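Local structure of DNA-3-methyladenine glycosidase (Bacillus halodurans, 2H56) at residues E109-H117 with L140-Q148; Q29-I37 with A176-E184. The protein belongs to the HhH-GPD superfamily of base excision DNA repair proteins and folds into a largely helical chain that carries a helix-hairpin-helix motif. All blocks are in the same frame, centred on the assembly; numbering follows the deposited sequence.

Interaction 1: residues E109-H117 with L140-Q148; sequences EYIRHVCEH and LTAIKGIGQ
Three rings of helix 105-119, those of Y110, H113 and H117, meet residues 142-145. The Y110 ring takes G145 CA over the centre of one face, 3.3 Å from its centroid and 7° off the normal; G145 has no side chain to hold its CA off the ring. H113 is covered on both faces: K144 CE stands over one, 3.6 Å from the ring centroid, and H117 CD2 over the other, while A142 O lies in plane at its edge. H117 points its CD2 edge at that second face of H113 and itself takes I143 CG1 over one face, 3.8 Å from the centroid of the H117 ring. H113 CG is anti to the backbone N (chi1 -153°), which puts ND1 against the turn, where it accepts K144 N at 3.0 Å. This bond is fairly straight, but the N-H comes from 28° out of the ring plane.

K144 bends at chi3 and chi4 across H113, and its NZ forms a salt bridge with E109 OE2 at 3.0 Å, on the anti lone pair. The side chains of E109 and K144 cross at about a right angle, E109 being exposed to solvent. Deeper in, the branches of I143 divide: CG1 goes to H117, CG2 to V114 CG2 at 3.6 Å.

Residues 143-146 form a type II turn, closed by I146 N to I143 O at 3.0 Å, with G145 at positive phi. The run IKGIG between helices 133-141 and 148-157 is the hairpin of a helix-hairpin-helix motif, and G147 N-caps the second of these helices. Helix 105-119 packs on the hairpin through Y110, H113, V114 and H117. Helix 51-61 lies against both, touching Y110 and V114 and, through L55, I146; I111 and C115 touch L90 of helix 88-91.

Interaction 2: residues Q29-I37 with A176-E184; sequences QDSRLFQFI and AKWLYGNGE
L179 pushes its forked end between L33 and F36 of helix 31-40, in a nearly perpendicular helix-helix packing of this HhH-GPD superfamily protein, the axes of 31-37 and 176-180 being 10.7 Å apart and at 101°. One prong, L179 CD1, lies on F36 CB at 3.6 Å; the other, L179 CD2, meets L33 CD1 at 3.7 Å. F36 in turn fills the hollow between L179 and W178, whose six-membered ring points its edge at the F36 face, offset, with centroids 5.5 Å apart and planes at 66°. W178 NE1 is satisfied by Y220 O, and F216 of helix 202-219 meets F36 edge-to-face.

L179 CG lies over one face of the Y180 ring, offset toward its rim, and Y180 OH comes to rest beside L33 CB, where it gives a hydrogen bond to D30 OD2. D30 is the N-cap of helix 31-40: its OD1 accepts L33 N from above the carboxylate plane, while OD2 also takes W198 NE1. R32 slides past the Y180 ring in the opposite direction, and its NH2 forms a salt bridge with E224 OE1. Bent at chi3 (80°), R32 donates NE to L179 O at 2.9 Å, in the carbonyl plane.

How the interactions relate
The two contacts lie on opposite sides of the chain's centre, about 36 Å between their centres, and share no helix. Along the sequence interaction 1 is nested within the long loop that interaction 2 closes. Interaction 1 joins helix 105-119 to the hairpin after helix 133-141, its segments 23 residues apart, and lies partly at the surface: of its charged pair E109 is exposed and K144 partly so, and its chemistry mixes CH-pi contacts on aromatic rings with this surface salt bridge. Interaction 2 brings an N-terminal helix onto the end of a helix late in the chain; it is buried, with leucine and aromatic interlocking at its centre and polar bonds at a helix start and a helix end.

Interaction 1: residues E109-H117 with L140-Q148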
loop_
_atom_site.group_PDB
_atom_site.type_symbol
_atom_site.label_atom_id
_atom_site.label_comp_id
_atom_site.label_asym_id
_atom_site.label_seq_id
_atom_site.Cartn_x
_atom_site.Cartn_y
_atom_site.Cartn_z
ATOM N N GLU A 109 -14.674 -6.825 14.564
ATOM C CA GLU A 109 -15.047 -7.950 13.736
ATOM C C GLU A 109 -13.960 -8.222 12.664
ATOM O O GLU A 109 -13.575 -9.378 12.438
ATOM C CB GLU A 109 -16.414 -7.714 13.102
ATOM C CG GLU A 109 -16.859 -8.811 12.081
ATOM C CD GLU A 109 -18.301 -8.625 11.480
ATOM O OE1 GLU A 109 -18.984 -7.617 11.809
ATOM O OE2 GLU A 109 -18.739 -9.506 10.683
ATOM N N TYR A 110 -13.440 -7.178 12.020
ATOM C CA TYR A 110 -12.419 -7.405 11.018
ATOM C C TYR A 110 -11.158 -8.010 11.625
ATOM O O TYR A 110 -10.589 -8.935 11.076
ATOM C CB TYR A 110 -12.047 -6.119 10.267
ATOM C CG TYR A 110 -13.208 -5.345 9.681
ATOM C CD1 TYR A 110 -14.391 -5.980 9.282
ATOM C CD2 TYR A 110 -13.113 -3.956 9.523
ATOM C CE1 TYR A 110 -15.448 -5.246 8.739
ATOM C CE2 TYR A 110 -14.167 -3.213 8.979
ATOM C CZ TYR A 110 -15.323 -3.854 8.602
ATOM O OH TYR A 110 -16.333 -3.087 8.093
ATOM N N ILE A 111 -10.722 -7.486 12.754
ATOM C CA ILE A 111 -9.516 -7.994 13.412
ATOM C C ILE A 111 -9.690 -9.474 13.812
ATOM O O ILE A 111 -8.822 -10.327 13.558
ATOM C CB ILE A 111 -9.147 -7.127 14.655
ATOM C CG1 ILE A 111 -8.632 -5.762 14.174
ATOM C CG2 ILE A 111 -8.079 -7.828 15.540
ATOM C CD1 ILE A 111 -8.804 -4.614 15.165
ATOM N N ARG A 112 -10.825 -9.781 14.410
ATOM C CA ARG A 112 -11.135 -11.171 14.717
ATOM C C ARG A 112 -11.086 -12.046 13.473
ATOM O O ARG A 112 -10.577 -13.171 13.534
ATOM C CB ARG A 112 -12.526 -11.317 15.333
ATOM C CG ARG A 112 -12.691 -10.743 16.681
ATOM C CD ARG A 112 -11.639 -11.187 17.675
ATOM N NE ARG A 112 -11.899 -10.543 18.954
ATOM C CZ ARG A 112 -11.094 -10.579 20.010
ATOM N NH1 ARG A 112 -9.934 -11.246 19.962
ATOM N NH2 ARG A 112 -11.459 -9.934 21.126
ATOM N N HIS A 113 -11.600 -11.543 12.361
ATOM C CA HIS A 113 -11.625 -12.341 11.165
ATOM C C HIS A 113 -10.190 -12.549 10.668
ATOM O O HIS A 113 -9.871 -13.621 10.159
ATOM C CB HIS A 113 -12.531 -11.704 10.109
ATOM C CG HIS A 113 -13.116 -12.680 9.140
ATOM N ND1 HIS A 113 -13.005 -12.527 7.770
ATOM C CD2 HIS A 113 -13.824 -13.818 9.335
ATOM C CE1 HIS A 113 -13.619 -13.529 7.161
ATOM N NE2 HIS A 113 -14.110 -14.336 8.090
ATOM N N VAL A 114 -9.312 -11.562 10.845
ATOM C CA VAL A 114 -7.905 -11.735 10.472
ATOM C C VAL A 114 -7.281 -12.840 11.323
ATOM O O VAL A 114 -6.575 -13.724 10.821
ATOM C CB VAL A 114 -7.110 -10.446 10.671
ATOM C CG1 VAL A 114 -5.583 -10.700 10.591
ATOM C CG2 VAL A 114 -7.568 -9.386 9.673
ATOM N N CYS A 115 -7.560 -12.811 12.618
ATOM C CA CYS A 115 -7.057 -13.850 13.508
ATOM C C CYS A 115 -7.489 -15.210 13.104
ATOM O O CYS A 115 -6.672 -16.098 12.999
ATOM C CB CYS A 115 -7.554 -13.624 14.907
ATOM S SG CYS A 115 -6.797 -12.176 15.635
ATOM N N GLU A 116 -8.786 -15.367 12.897
ATOM C CA GLU A 116 -9.345 -16.627 12.438
ATOM C C GLU A 116 -8.590 -17.136 11.197
ATOM O O GLU A 116 -8.205 -18.304 11.138
ATOM C CB GLU A 116 -10.855 -16.474 12.159
ATOM C CG GLU A 116 -11.556 -17.737 11.618
ATOM C CD GLU A 116 -12.994 -17.491 11.090
ATOM O OE1 GLU A 116 -13.796 -16.806 11.769
ATOM O OE2 GLU A 116 -13.310 -18.011 9.989
ATOM N N HIS A 117 -8.374 -16.260 10.224
ATOM C CA HIS A 117 -7.756 -16.669 8.981
ATOM C C HIS A 117 -6.256 -17.011 9.139
ATOM O O HIS A 117 -5.755 -17.890 8.456
ATOM C CB HIS A 117 -7.904 -15.567 7.920
ATOM C CG HIS A 117 -9.167 -15.630 7.123
ATOM N ND1 HIS A 117 -9.169 -15.837 5.767
ATOM C CD2 HIS A 117 -10.462 -15.456 7.477
ATOM C CE1 HIS A 117 -10.413 -15.798 5.321
ATOM N NE2 HIS A 117 -11.217 -15.572 6.341
ATOM N N LEU A 140 -6.336 -12.462 0.683
ATOM C CA LEU A 140 -6.538 -11.310 1.560
ATOM C C LEU A 140 -7.995 -10.720 1.587
ATOM O O LEU A 140 -8.504 -10.364 2.658
ATOM C CB LEU A 140 -5.549 -10.210 1.180
ATOM C CG LEU A 140 -4.049 -10.474 1.390
ATOM C CD1 LEU A 140 -3.175 -9.359 0.716
ATOM C CD2 LEU A 140 -3.731 -10.589 2.867
ATOM N N THR A 141 -8.656 -10.584 0.439
ATOM C CA THR A 141 -9.969 -9.914 0.394
ATOM C C THR A 141 -11.119 -10.782 0.912
ATOM O O THR A 141 -12.204 -10.272 1.269
ATOM C CB THR A 141 -10.289 -9.414 -1.001
ATOM O OG1 THR A 141 -10.072 -10.469 -1.936
ATOM C CG2 THR A 141 -9.390 -8.240 -1.369
ATOM N N ALA A 142 -10.861 -12.087 0.987
ATOM C CA ALA A 142 -11.690 -13.046 1.753
ATOM C C ALA A 142 -11.949 -12.622 3.211
ATOM O O ALA A 142 -12.941 -13.055 3.804
ATOM C CB ALA A 142 -11.044 -14.457 1.736
ATOM N N ILE A 143 -11.062 -11.800 3.779
ATOM C CA ILE A 143 -11.211 -11.322 5.131
ATOM C C ILE A 143 -12.141 -10.116 5.144
ATOM O O ILE A 143 -11.930 -9.167 4.402
ATOM C CB ILE A 143 -9.853 -10.927 5.723
ATOM C CG1 ILE A 143 -8.887 -12.112 5.697
ATOM C CG2 ILE A 143 -9.985 -10.403 7.171
ATOM C CD1 ILE A 143 -7.447 -11.652 5.658
ATOM N N LYS A 144 -13.194 -10.172 5.959
ATOM C CA LYS A 144 -14.068 -9.023 6.185
ATOM C C LYS A 144 -13.243 -7.809 6.536
ATOM O O LYS A 144 -12.267 -7.904 7.275
ATOM C CB LYS A 144 -15.029 -9.283 7.336
ATOM C CG LYS A 144 -16.341 -10.044 6.989
ATOM C CD LYS A 144 -17.131 -10.380 8.290
ATOM C CE LYS A 144 -16.554 -11.626 8.998
ATOM N NZ LYS A 144 -16.553 -11.604 10.507
ATOM N N GLY A 145 -13.628 -6.661 5.996
ATOM C CA GLY A 145 -12.911 -5.423 6.214
ATOM C C GLY A 145 -11.799 -5.165 5.229
ATOM O O GLY A 145 -11.462 -4.009 5.016
ATOM N N ILE A 146 -11.204 -6.221 4.647
ATOM C CA ILE A 146 -10.140 -6.067 3.640
ATOM C C ILE A 146 -10.692 -6.052 2.227
ATOM O O ILE A 146 -11.136 -7.063 1.720
ATOM C CB ILE A 146 -9.115 -7.204 3.685
ATOM C CG1 ILE A 146 -8.651 -7.469 5.110
ATOM C CG2 ILE A 146 -7.923 -6.858 2.770
ATOM C CD1 ILE A 146 -7.895 -6.382 5.683
ATOM N N GLY A 147 -10.651 -4.892 1.587
ATOM C CA GLY A 147 -11.017 -4.755 0.183
ATOM C C GLY A 147 -9.804 -4.832 -0.732
ATOM O O GLY A 147 -8.628 -4.881 -0.288
ATOM N N GLN A 148 -10.096 -4.856 -2.026
ATOM C CA GLN A 148 -9.093 -4.831 -3.079
ATOM C C GLN A 148 -7.974 -3.819 -2.786
ATOM O O GLN A 148 -6.815 -4.185 -2.704
ATOM C CB GLN A 148 -9.789 -4.527 -4.414
ATOM C CG GLN A 148 -8.881 -4.388 -5.634
ATOM C CD GLN A 148 -8.652 -5.687 -6.352
ATOM O OE1 GLN A 148 -9.409 -6.637 -6.190
ATOM N NE2 GLN A 148 -7.616 -5.729 -7.175
#

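Interaction 2: residues Q29-I37 with A176-E184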
loop_
_atom_site.group_PDB
_atom_site.type_symbol
_atom_site.label_atom_id
_atom_site.label_comp_id
_atom_site.label_asym_id
_atom_site.label_seq_id
_atom_site.Cartn_x
_atom_site.Cartn_y
_atom_site.Cartn_z
ATOM N N GLN A 29 10.145 1.431 -21.882
ATOM C CA GLN A 29 9.190 1.686 -22.930
ATOM C C GLN A 29 8.268 2.818 -22.543
ATOM O O GLN A 29 7.121 2.835 -22.978
ATOM C CB GLN A 29 8.380 0.429 -23.214
ATOM C CG GLN A 29 9.212 -0.843 -23.318
ATOM C CD GLN A 29 8.353 -2.016 -23.703
ATOM O OE1 GLN A 29 8.415 -2.512 -24.818
ATOM N NE2 GLN A 29 7.509 -2.431 -22.803
ATOM N N ASP A 30 8.807 3.790 -21.795
ATOM C CA ASP A 30 8.068 4.969 -21.311
ATOM C C ASP A 30 9.023 6.162 -21.056
ATOM O O ASP A 30 9.551 6.319 -19.965
ATOM C CB ASP A 30 7.389 4.581 -19.995
ATOM C CG ASP A 30 6.349 5.588 -19.533
ATOM O OD1 ASP A 30 6.412 6.766 -19.978
ATOM O OD2 ASP A 30 5.458 5.169 -18.725
ATOM N N SER A 31 9.233 7.013 -22.044
ATOM C CA SER A 31 10.148 8.140 -21.878
ATOM C C SER A 31 9.644 9.281 -21.016
ATOM O O SER A 31 10.432 10.077 -20.532
ATOM C CB SER A 31 10.531 8.706 -23.231
ATOM O OG SER A 31 11.483 7.858 -23.801
ATOM N N ARG A 32 8.336 9.402 -20.884
ATOM C CA ARG A 32 7.755 10.412 -20.021
ATOM C C ARG A 32 8.116 10.072 -18.601
ATOM O O ARG A 32 8.500 10.946 -17.826
ATOM C CB ARG A 32 6.226 10.453 -20.147
ATOM C CG ARG A 32 5.745 10.946 -21.471
ATOM C CD ARG A 32 4.221 11.034 -21.569
ATOM N NE ARG A 32 3.758 12.249 -20.909
ATOM C CZ ARG A 32 3.305 13.332 -21.524
ATOM N NH1 ARG A 32 3.220 13.392 -22.842
ATOM N NH2 ARG A 32 2.922 14.368 -20.798
ATOM N N LEU A 33 7.973 8.794 -18.265
ATOM C CA LEU A 33 8.333 8.317 -16.930
ATOM C C LEU A 33 9.830 8.493 -16.701
ATOM O O LEU A 33 10.255 8.903 -15.620
ATOM C CB LEU A 33 7.890 6.864 -16.721
ATOM C CG LEU A 33 8.044 6.288 -15.310
ATOM C CD1 LEU A 33 7.267 7.144 -14.331
ATOM C CD2 LEU A 33 7.644 4.781 -15.249
ATOM N N PHE A 34 10.622 8.247 -17.738
ATOM C CA PHE A 34 12.050 8.455 -17.641
ATOM C C PHE A 34 12.415 9.914 -17.342
ATOM O O PHE A 34 13.265 10.175 -16.482
ATOM C CB PHE A 34 12.734 8.027 -18.938
ATOM C CG PHE A 34 14.220 8.295 -18.950
ATOM C CD1 PHE A 34 15.107 7.376 -18.440
ATOM C CD2 PHE A 34 14.714 9.489 -19.419
ATOM C CE1 PHE A 34 16.461 7.633 -18.441
ATOM C CE2 PHE A 34 16.063 9.748 -19.406
ATOM C CZ PHE A 34 16.932 8.815 -18.920
ATOM N N GLN A 35 11.834 10.844 -18.111
ATOM C CA GLN A 35 12.041 12.286 -17.911
ATOM C C GLN A 35 11.694 12.691 -16.460
ATOM O O GLN A 35 12.398 13.484 -15.834
ATOM C CB GLN A 35 11.220 13.104 -18.926
ATOM C CG GLN A 35 11.812 13.120 -20.331
ATOM C CD GLN A 35 11.008 13.937 -21.340
ATOM O OE1 GLN A 35 11.382 15.061 -21.669
ATOM N NE2 GLN A 35 9.910 13.372 -21.846
ATOM N N PHE A 36 10.629 12.108 -15.927
ATOM C CA PHE A 36 10.192 12.430 -14.578
ATOM C C PHE A 36 11.140 11.891 -13.518
ATOM O O PHE A 36 11.495 12.616 -12.580
ATOM C CB PHE A 36 8.805 11.864 -14.301
ATOM C CG PHE A 36 8.330 12.127 -12.907
ATOM C CD1 PHE A 36 8.213 13.424 -12.447
ATOM C CD2 PHE A 36 8.033 11.090 -12.047
ATOM C CE1 PHE A 36 7.796 13.683 -11.155
ATOM C CE2 PHE A 36 7.613 11.348 -10.742
ATOM C CZ PHE A 36 7.491 12.645 -10.309
ATOM N N ILE A 37 11.533 10.627 -13.680
ATOM C CA ILE A 37 12.387 9.949 -12.711
ATOM C C ILE A 37 13.746 10.609 -12.640
ATOM O O ILE A 37 14.302 10.756 -11.547
ATOM C CB ILE A 37 12.526 8.430 -12.993
ATOM C CG1 ILE A 37 11.209 7.712 -12.726
ATOM C CG2 ILE A 37 13.567 7.792 -12.104
ATOM C CD1 ILE A 37 11.173 6.315 -13.276
ATOM N N ALA A 176 -1.149 9.881 -12.460
ATOM C CA ALA A 176 -1.289 9.455 -13.834
ATOM C C ALA A 176 -1.764 10.607 -14.725
ATOM O O ALA A 176 -1.192 10.855 -15.764
ATOM C CB ALA A 176 -2.242 8.278 -13.919
ATOM N N LYS A 177 -2.811 11.299 -14.313
ATOM C CA LYS A 177 -3.294 12.483 -15.033
ATOM C C LYS A 177 -2.182 13.509 -15.211
ATOM O O LYS A 177 -2.060 14.126 -16.256
ATOM C CB LYS A 177 -4.473 13.131 -14.285
ATOM C CG LYS A 177 -5.771 12.363 -14.452
ATOM C CD LYS A 177 -6.777 12.611 -13.327
ATOM C CE LYS A 177 -7.359 13.997 -13.351
ATOM N NZ LYS A 177 -8.379 14.104 -12.278
ATOM N N TRP A 178 -1.367 13.678 -14.181
ATOM C CA TRP A 178 -0.322 14.696 -14.178
ATOM C C TRP A 178 0.753 14.308 -15.174
ATOM O O TRP A 178 1.164 15.102 -16.003
ATOM C CB TRP A 178 0.264 14.802 -12.766
ATOM C CG TRP A 178 1.214 15.898 -12.548
ATOM C CD1 TRP A 178 0.928 17.160 -12.104
ATOM C CD2 TRP A 178 2.622 15.840 -12.715
ATOM N NE1 TRP A 178 2.080 17.893 -12.000
ATOM C CE2 TRP A 178 3.137 17.100 -12.370
ATOM C CE3 TRP A 178 3.503 14.851 -13.139
ATOM C CZ2 TRP A 178 4.490 17.388 -12.428
ATOM C CZ3 TRP A 178 4.835 15.146 -13.207
ATOM C CH2 TRP A 178 5.318 16.400 -12.851
ATOM N N LEU A 179 1.159 13.054 -15.107
ATOM C CA LEU A 179 2.265 12.544 -15.900
ATOM C C LEU A 179 1.902 12.152 -17.361
ATOM O O LEU A 179 2.762 12.136 -18.216
ATOM C CB LEU A 179 2.849 11.343 -15.146
ATOM C CG LEU A 179 4.215 10.779 -15.540
ATOM C CD1 LEU A 179 5.318 11.791 -15.274
ATOM C CD2 LEU A 179 4.424 9.521 -14.742
ATOM N N TYR A 180 0.639 11.841 -17.638
ATOM C CA TYR A 180 0.225 11.345 -18.959
ATOM C C TYR A 180 -0.966 12.100 -19.571
ATOM O O TYR A 180 -1.229 11.976 -20.757
ATOM C CB TYR A 180 -0.119 9.849 -18.876
ATOM C CG TYR A 180 1.038 8.972 -18.447
ATOM C CD1 TYR A 180 2.064 8.628 -19.329
ATOM C CD2 TYR A 180 1.097 8.469 -17.152
ATOM C CE1 TYR A 180 3.134 7.804 -18.906
ATOM C CE2 TYR A 180 2.143 7.654 -16.732
ATOM C CZ TYR A 180 3.160 7.330 -17.600
ATOM O OH TYR A 180 4.178 6.536 -17.112
ATOM N N GLY A 181 -1.726 12.820 -18.758
ATOM C CA GLY A 181 -2.673 13.793 -19.277
ATOM C C GLY A 181 -1.907 15.092 -19.261
ATOM O O GLY A 181 -0.671 15.104 -19.250
ATOM N N ASN A 182 -2.593 16.204 -19.242
ATOM C CA ASN A 182 -1.861 17.398 -18.956
ATOM C C ASN A 182 -2.452 17.931 -17.680
ATOM O O ASN A 182 -2.837 19.093 -17.583
ATOM C CB ASN A 182 -1.939 18.379 -20.123
ATOM C CG ASN A 182 -0.860 19.429 -20.067
ATOM O OD1 ASN A 182 0.186 19.237 -19.443
ATOM N ND2 ASN A 182 -1.104 20.547 -20.718
ATOM N N GLY A 183 -2.516 17.048 -16.691
ATOM C CA GLY A 183 -3.288 17.291 -15.482
ATOM C C GLY A 183 -4.779 17.110 -15.707
ATOM O O GLY A 183 -5.579 17.552 -14.898
ATOM N N GLU A 184 -5.152 16.457 -16.806
ATOM C CA GLU A 184 -6.557 16.216 -17.146
ATOM C C GLU A 184 -6.704 14.784 -17.640
ATOM O O GLU A 184 -5.735 14.038 -17.628
ATOM C CB GLU A 184 -7.011 17.218 -18.203
ATOM C CG GLU A 184 -7.492 18.531 -17.604
ATOM C CD GLU A 184 -7.732 19.607 -18.652
ATOM O OE1 GLU A 184 -6.774 19.936 -19.386
ATOM O OE2 GLU A 184 -8.868 20.126 -18.737
#